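Local structure of Mlr6093 protein (Mesorhizobium loti, 2QJ8) at residues M164-S169 with G199-C204; K172-P177 with A222-G227. The protein is an aspartoacylase-family protein, probably a zinc-dependent hydrolase of non-peptide carbon-nitrogen bonds in linear amides, or of ester bonds. One frame throughout, in Å; residues are numbered along the deposited sequence.

Both contacts lie in the catalytic domain of the aspartoacylase family. Helix 161-172 carries one side of contact 1, and the loop that follows it carries one side of contact 2. The middle of the helix packs on strand 201-208 in contact 1, and the loop packs on helix 218-230 in contact 2. The strand and the second helix follow each other in the chain. Along the chain the segments of the two contacts alternate. The contact centres lie about 14 Å apart. They meet where Ile203 CD1 touches Phe174 CE1 at 3.9 Å. Contact 1 is partly hydrated, whereas contact 2 is buried and direct.

Contact 1 of 2, residues M164-S169 with G199-C204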
# COMPACT_ATOMS: atom_id res chain seq x y z
N MSE A 164 -28.83 10.36 -13.59
CA MSE A 164 -27.98 9.18 -13.75
C MSE A 164 -27.35 9.17 -15.14
O MSE A 164 -26.15 8.95 -15.26
CB MSE A 164 -28.74 7.87 -13.49
CG MSE A 164 -27.89 6.60 -13.63
SE MSE A 164 -28.78 4.97 -13.09
CE MSE A 164 -30.44 5.10 -14.11
N THR A 165 -28.15 9.42 -16.15
CA THR A 165 -27.68 9.46 -17.54
C THR A 165 -26.60 10.54 -17.77
O THR A 165 -25.58 10.27 -18.42
CB THR A 165 -28.86 9.73 -18.49
OG1 THR A 165 -29.93 8.83 -18.18
CG2 THR A 165 -28.45 9.55 -19.95
N LYS A 166 -26.84 11.73 -17.25
CA LYS A 166 -25.89 12.81 -17.36
C LYS A 166 -24.57 12.46 -16.68
O LYS A 166 -23.51 12.61 -17.28
CB LYS A 166 -26.44 14.09 -16.75
CG LYS A 166 -25.53 15.34 -16.86
CD LYS A 166 -26.24 16.52 -16.23
CE LYS A 166 -25.44 17.79 -16.29
NZ LYS A 166 -26.19 18.88 -15.60
N THR A 167 -24.65 12.01 -15.43
CA THR A 167 -23.45 11.69 -14.66
C THR A 167 -22.66 10.53 -15.29
O THR A 167 -21.45 10.63 -15.37
CB THR A 167 -23.75 11.38 -13.18
OG1 THR A 167 -24.26 12.57 -12.54
CG2 THR A 167 -22.49 10.91 -12.45
N VAL A 168 -23.36 9.49 -15.74
CA VAL A 168 -22.72 8.34 -16.36
C VAL A 168 -22.05 8.75 -17.68
O VAL A 168 -20.94 8.35 -17.92
CB VAL A 168 -23.72 7.16 -16.56
CG1 VAL A 168 -23.15 6.08 -17.44
CG2 VAL A 168 -24.14 6.58 -15.20
N SER A 169 -22.69 9.60 -18.47
CA SER A 169 -22.10 10.08 -19.73
C SER A 169 -20.82 10.88 -19.51
O SER A 169 -19.81 10.65 -20.19
CB SER A 169 -23.09 10.91 -20.52
OG SER A 169 -24.15 10.08 -20.95
N GLY A 199 -28.78 17.68 -6.20
CA GLY A 199 -29.03 17.41 -7.61
C GLY A 199 -27.89 17.76 -8.52
O GLY A 199 -28.10 18.20 -9.65
N LYS A 200 -26.67 17.54 -8.03
CA LYS A 200 -25.44 17.85 -8.73
C LYS A 200 -24.77 16.61 -9.33
O LYS A 200 -25.16 15.43 -9.09
CB LYS A 200 -24.50 18.63 -7.78
CG LYS A 200 -25.03 20.06 -7.48
CD LYS A 200 -24.16 20.83 -6.48
CE LYS A 200 -24.79 22.21 -6.16
NZ LYS A 200 -24.01 22.93 -5.12
N THR A 201 -23.78 16.90 -10.17
CA THR A 201 -22.95 15.87 -10.82
C THR A 201 -21.82 15.57 -9.86
O THR A 201 -21.07 16.45 -9.50
CB THR A 201 -22.41 16.36 -12.14
OG1 THR A 201 -23.53 16.62 -12.99
CG2 THR A 201 -21.46 15.30 -12.81
N PHE A 202 -21.79 14.34 -9.33
CA PHE A 202 -20.73 13.92 -8.42
C PHE A 202 -19.99 12.77 -9.08
O PHE A 202 -20.61 11.73 -9.37
CB PHE A 202 -21.34 13.51 -7.09
CG PHE A 202 -20.34 13.06 -6.06
CD1 PHE A 202 -19.16 13.78 -5.82
CD2 PHE A 202 -20.62 11.96 -5.25
CE1 PHE A 202 -18.25 13.39 -4.85
CE2 PHE A 202 -19.71 11.56 -4.26
CZ PHE A 202 -18.51 12.28 -4.06
N ILE A 203 -18.68 12.96 -9.30
CA ILE A 203 -17.81 11.99 -9.97
C ILE A 203 -16.67 11.57 -9.03
O ILE A 203 -16.00 12.40 -8.43
CB ILE A 203 -17.33 12.54 -11.34
CG1 ILE A 203 -18.53 12.61 -12.29
CG2 ILE A 203 -16.31 11.65 -11.97
CD1 ILE A 203 -18.21 13.23 -13.59
N CYS A 204 -16.51 10.25 -8.87
CA CYS A 204 -15.54 9.66 -7.99
C CYS A 204 -14.56 8.79 -8.79
O CYS A 204 -14.96 7.75 -9.30
CB CYS A 204 -16.32 8.85 -6.96
SG CYS A 204 -15.38 8.31 -5.58
O HOH W 1 -24.28 12.84 -9.87
O HOH W 2 -25.64 14.84 -13.14
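The flat group met across this contact is the peptide carbonyl of Phe202: Thr167 CG2 lies 3.7 Å from Phe202 O. The Phe202 ring belongs to another interface. Its CB points away from helix 161-172, and the side chain packs on Met190, Phe191, Leu194 and Val195.

Thr167 is the main helix residue here. With OG1 beside the backbone N (chi1 -65°) and CG2 anti to it, the methyl faces Phe202 O and Ile203 while OG1 reaches two waters. Thr167 CG2 is 4.3 Å from Ile203 CG1. The side chains of Thr167 and Thr201 slide past each other in opposite directions, and Thr167 OG1 stands 3.9 Å from Thr201 CG2. No direct hydrogen bond joins the segments.

The two waters make the polar link. One lies 2.7 Å from Thr167 OG1, donates to Lys200 O and accepts from Phe202 N. It bridges Thr167 OG1 to the backbone where the chain enters the strand; Lys200 O also accepts from Gln163 NE2. The second joins Thr167 OG1 to Thr201 OG1, at 2.8 Å from the latter. Thr167 OG1 also bonds to Gln163 O, one turn back in its own helix. The extended Lys166 chain crosses Thr201 at about a right angle and brings CE within 4.0 Å of Thr201 OG1.

The axes of helix and strand approach to 8.5 Å and run 39° apart. Beyond this layer, Thr201 and Ile203 form backbone bonds with Val137 of strand 136-144. Helix 161-172 covers one side of strand 201-208, with Ile170 adding to the packing, while helix 190-197 receives Phe202.

Contact 2 of 2, residues K172-P177 with A222-G227; sequences KAFKLP and AGVRNG
The Phe174 ring lies with one face over the backbone of helix 218-230. Gly227 CA sits 3.5 Å from the Phe174 ring centroid, close to the ring normal, in a CH-pi contact. Gly223 O approaches the same ring obliquely, 3.3 Å from Phe174 CD2. Further round, Phe174 CE2 is 4.3 Å from Val224 CG2.

Asn226 points toward 172-177 and meets the Phe174 backbone. Asn226 ND2 donates to Phe174 O at 3.1 Å, with a fairly straight N-H...O angle of 163°. The acceptor lies nearly in the Asn226 amide plane, but ND2 stands above the Phe174 carbonyl plane, 53° out of it. The Lys175 side chain crosses Asn226 at about a right angle. Its aliphatic part flanks the amide, with Lys175 CB 3.7 Å from Asn226 ND2. Lys172 to Lys175 form a type I beta turn, closed by Lys175 N to Lys172 O, and Lys175 leaves it with positive phi. Leu176 CD2 completes the contact, 4.0 Å from Gly223 CA.

Phe174 also approaches Ile153 of strand 152-155, as does Leu176. The chain after helix 161-172 is thus placed between that strand and helix 218-230.

Phe174 O also takes a CA-H...O contact from Gly223 CA at 3.3 Å. Without a side chain, Gly227 lets the Phe174 ring lie on its CA, and Gly223 leaves room for Leu176 CD2. The contact joins apolar packing to one hydrogen bond, straight at the donor but above the plane of the acceptor carbonyl. The buried Asn226 amide is used to satisfy a loop carbonyl.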
# COMPACT_ATOMS: atom_id res chain seq x y z
N LYS A 172 -18.01 8.41 -18.41
CA LYS A 172 -17.50 7.66 -19.56
C LYS A 172 -16.57 8.48 -20.45
O LYS A 172 -15.62 7.93 -21.00
CB LYS A 172 -18.66 7.09 -20.39
CG LYS A 172 -19.39 5.92 -19.72
CD LYS A 172 -20.61 5.47 -20.55
CE LYS A 172 -21.32 4.28 -19.91
NZ LYS A 172 -22.59 3.90 -20.62
N ALA A 173 -16.86 9.79 -20.58
CA ALA A 173 -16.04 10.75 -21.32
C ALA A 173 -14.61 10.96 -20.74
O ALA A 173 -13.79 11.56 -21.41
CB ALA A 173 -16.77 12.12 -21.44
N PHE A 174 -14.33 10.49 -19.52
CA PHE A 174 -12.97 10.51 -18.94
C PHE A 174 -12.09 9.49 -19.67
O PHE A 174 -10.87 9.61 -19.62
CB PHE A 174 -12.95 10.17 -17.44
CG PHE A 174 -13.35 11.31 -16.52
CD1 PHE A 174 -14.59 11.90 -16.61
CD2 PHE A 174 -12.51 11.72 -15.52
CE1 PHE A 174 -14.97 12.90 -15.74
CE2 PHE A 174 -12.88 12.74 -14.64
CZ PHE A 174 -14.12 13.34 -14.78
N LYS A 175 -12.70 8.50 -20.33
CA LYS A 175 -12.01 7.45 -21.04
C LYS A 175 -11.02 6.64 -20.17
O LYS A 175 -9.95 6.28 -20.62
CB LYS A 175 -11.33 7.99 -22.31
CG LYS A 175 -12.22 8.88 -23.14
CD LYS A 175 -11.68 9.08 -24.55
CE LYS A 175 -12.45 10.18 -25.30
NZ LYS A 175 -13.94 10.17 -25.09
N LEU A 176 -11.37 6.41 -18.91
CA LEU A 176 -10.56 5.56 -18.04
C LEU A 176 -10.78 4.08 -18.45
O LEU A 176 -11.77 3.77 -19.17
CB LEU A 176 -10.95 5.76 -16.57
CG LEU A 176 -10.55 7.09 -15.97
CD1 LEU A 176 -11.31 7.34 -14.62
CD2 LEU A 176 -9.03 7.20 -15.78
N PRO A 177 -9.85 3.18 -18.09
CA PRO A 177 -9.98 1.75 -18.36
C PRO A 177 -11.34 1.12 -18.06
O PRO A 177 -11.83 0.33 -18.87
CB PRO A 177 -8.90 1.14 -17.47
CG PRO A 177 -7.84 2.13 -17.50
CD PRO A 177 -8.52 3.48 -17.52
N ALA A 222 -4.43 11.73 -17.79
CA ALA A 222 -5.07 11.79 -19.11
C ALA A 222 -6.60 11.71 -18.96
O ALA A 222 -7.34 12.39 -19.69
CB ALA A 222 -4.55 10.68 -20.03
N GLY A 223 -7.05 10.86 -18.03
CA GLY A 223 -8.44 10.66 -17.70
C GLY A 223 -9.09 11.93 -17.23
O GLY A 223 -10.12 12.32 -17.74
N VAL A 224 -8.48 12.57 -16.24
CA VAL A 224 -9.02 13.81 -15.68
C VAL A 224 -9.01 14.95 -16.70
O VAL A 224 -9.95 15.74 -16.73
CB VAL A 224 -8.36 14.16 -14.35
CG1 VAL A 224 -8.77 15.56 -13.88
CG2 VAL A 224 -8.75 13.07 -13.34
N ARG A 225 -8.00 15.00 -17.57
CA ARG A 225 -7.97 15.97 -18.67
C ARG A 225 -9.13 15.74 -19.65
O ARG A 225 -9.76 16.70 -20.08
CB ARG A 225 -6.64 15.91 -19.43
CG ARG A 225 -6.61 16.86 -20.64
CD ARG A 225 -5.31 16.82 -21.39
NE ARG A 225 -5.45 17.45 -22.72
CZ ARG A 225 -5.89 16.86 -23.84
NH1 ARG A 225 -6.27 15.58 -23.87
NH2 ARG A 225 -5.96 17.58 -24.97
N ASN A 226 -9.39 14.49 -20.03
CA ASN A 226 -10.53 14.15 -20.89
C ASN A 226 -11.86 14.59 -20.22
O ASN A 226 -12.74 15.15 -20.89
CB ASN A 226 -10.59 12.64 -21.20
CG ASN A 226 -9.40 12.12 -22.00
OD1 ASN A 226 -8.77 12.84 -22.74
ND2 ASN A 226 -9.08 10.83 -21.83
N GLY A 227 -11.95 14.37 -18.91
CA GLY A 227 -13.11 14.76 -18.12
C GLY A 227 -13.33 16.25 -18.17
O GLY A 227 -14.45 16.70 -18.38